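Local coordinates for protein toxin 2A (Paenibacillus larvae, PDB 5URP) that probably transfers ADP-ribose from NAD+ to a host target protein, acting as an ADP-ribosyltransferase toxin and virulence factor, at residues Lys38-Lys43 against Ile93-Lys98. Residues are numbered along the deposited sequence; the frame is centred on the assembly and turned at random.
Sequences KKEYSK and IKTKLK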
# COMPACT_ATOMS: atom_id res chain seq x y z
N LYS A 38 -6.40 10.75 11.81
CA LYS A 38 -5.90 11.15 13.12
C LYS A 38 -6.72 10.54 14.26
O LYS A 38 -6.17 10.27 15.33
CB LYS A 38 -5.88 12.66 13.25
CG LYS A 38 -4.78 13.32 12.46
CD LYS A 38 -4.85 14.81 12.61
CE LYS A 38 -3.78 15.52 11.80
NZ LYS A 38 -4.03 16.98 11.73
N LYS A 39 -8.02 10.32 14.05
CA LYS A 39 -8.83 9.65 15.07
C LYS A 39 -8.39 8.20 15.25
O LYS A 39 -8.36 7.70 16.38
CB LYS A 39 -10.30 9.71 14.69
CG LYS A 39 -10.91 11.08 14.83
CD LYS A 39 -12.35 11.04 14.42
CE LYS A 39 -12.93 12.43 14.26
NZ LYS A 39 -14.39 12.40 14.62
N GLU A 40 -8.09 7.52 14.15
CA GLU A 40 -7.55 6.17 14.23
C GLU A 40 -6.17 6.19 14.90
O GLU A 40 -5.90 5.35 15.78
CB GLU A 40 -7.51 5.55 12.83
CG GLU A 40 -8.93 5.25 12.22
CD GLU A 40 -9.49 3.83 12.54
OE1 GLU A 40 -8.69 2.92 12.82
OE2 GLU A 40 -10.73 3.62 12.47
N TYR A 41 -5.31 7.16 14.55
CA TYR A 41 -3.97 7.21 15.15
C TYR A 41 -4.05 7.53 16.64
O TYR A 41 -3.30 6.98 17.44
CB TYR A 41 -3.05 8.24 14.45
CG TYR A 41 -1.67 8.29 15.11
CD1 TYR A 41 -0.76 7.27 14.92
CD2 TYR A 41 -1.32 9.30 15.99
CE1 TYR A 41 0.46 7.25 15.55
CE2 TYR A 41 -0.06 9.31 16.63
CZ TYR A 41 0.81 8.25 16.41
OH TYR A 41 2.04 8.18 17.04
N SER A 42 -4.96 8.44 17.01
CA SER A 42 -5.05 8.84 18.41
C SER A 42 -5.30 7.64 19.31
O SER A 42 -4.76 7.56 20.42
CB SER A 42 -6.17 9.88 18.57
OG SER A 42 -6.28 10.28 19.92
N LYS A 43 -6.11 6.69 18.86
CA LYS A 43 -6.37 5.53 19.70
C LYS A 43 -5.19 4.57 19.66
O LYS A 43 -4.78 4.03 20.70
CB LYS A 43 -7.67 4.86 19.25
CG LYS A 43 -8.88 5.76 19.42
CD LYS A 43 -10.19 5.09 19.01
CE LYS A 43 -11.38 5.99 19.30
NZ LYS A 43 -12.69 5.36 18.94
N ILE A 93 -0.60 -5.00 14.73
CA ILE A 93 -1.74 -5.76 15.28
C ILE A 93 -2.41 -5.05 16.44
O ILE A 93 -3.43 -5.53 16.96
CB ILE A 93 -1.31 -7.19 15.65
CG1 ILE A 93 -0.23 -7.20 16.73
CG2 ILE A 93 -0.86 -7.89 14.37
CD1 ILE A 93 0.16 -8.59 17.19
N LYS A 94 -1.91 -3.89 16.84
CA LYS A 94 -2.51 -3.09 17.90
C LYS A 94 -3.60 -2.15 17.39
O LYS A 94 -4.09 -1.32 18.17
CB LYS A 94 -1.44 -2.29 18.62
CG LYS A 94 -0.35 -3.14 19.23
CD LYS A 94 0.55 -2.29 20.09
CE LYS A 94 1.63 -3.13 20.75
NZ LYS A 94 2.50 -2.33 21.65
N THR A 95 -3.98 -2.22 16.13
CA THR A 95 -5.08 -1.38 15.72
C THR A 95 -5.98 -2.14 14.76
O THR A 95 -5.61 -3.17 14.20
CB THR A 95 -4.57 -0.05 15.15
OG1 THR A 95 -5.65 0.89 15.03
CG2 THR A 95 -3.83 -0.30 13.83
N LYS A 96 -7.21 -1.67 14.67
CA LYS A 96 -8.27 -2.33 13.93
C LYS A 96 -9.14 -1.21 13.38
O LYS A 96 -9.48 -0.28 14.11
CB LYS A 96 -9.11 -3.25 14.85
CG LYS A 96 -8.84 -4.73 14.69
CD LYS A 96 -9.88 -5.55 15.42
CE LYS A 96 -9.85 -6.99 14.97
NZ LYS A 96 -8.84 -7.74 15.77
N LEU A 97 -9.50 -1.31 12.11
CA LEU A 97 -10.33 -0.27 11.51
C LEU A 97 -11.74 -0.33 12.08
O LEU A 97 -12.34 -1.40 12.13
CB LEU A 97 -10.42 -0.42 9.99
CG LEU A 97 -9.11 -0.18 9.25
CD1 LEU A 97 -9.37 -0.36 7.76
CD2 LEU A 97 -8.56 1.21 9.57
N LYS A 98 -12.25 0.84 12.48
CA LYS A 98 -13.65 0.96 12.87
C LYS A 98 -14.58 0.93 11.67
O LYS A 98 -15.71 0.45 11.78
CB LYS A 98 -13.87 2.27 13.66
CG LYS A 98 -15.30 2.42 14.19
CD LYS A 98 -15.47 3.61 15.12
CE LYS A 98 -16.95 4.01 15.24
NZ LYS A 98 -17.26 4.87 16.44
O HOH W 1 -6.26 1.94 12.71
O HOH W 2 -7.21 2.82 16.25
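Glu40, on helix 30-45, grips the loop of Ile93-Lys98 through its carboxylate. Glu40 OE2 accepts the backbone N-H of Lys98 through its syn lone pair, 3.2 Å to N and nearly straight (169°). The Glu40 chain bends at chi2 (-90°), which lays the carboxylate alongside the loop, OE1 by Lys96 and OE2 by Lys98. This end is the tight part. Leu97 CD2 packs 3.7 Å from Glu40 OE1, the two side chains crossing at about a right angle. Lys98 CB lies 3.6 Å from Glu40 OE2, but the rest of that chain leads away. Leu97 also touches Trp36, and its backbone hydrogen-bonds with Gly173 and Gly174.

Toward Thr95 the contact is looser: Glu40 OE1 and Thr95 OG1 are 4.3 Å apart, and two waters bridge the residues. One donates to Glu40 OE1 (2.6 Å) and bonds Thr95 OG1. A second donates to Glu40 O and meets Thr95 OG1 at 2.8 Å. At the outer edge, Lys43 NZ and Lys98 NZ stand 5.2 Å apart as like charges. This small surface contact joins helix 30-45 to the loop before strand 101-107. Its carboxylate receives a backbone N-H and a water on separate oxygens, which should limit its rotation.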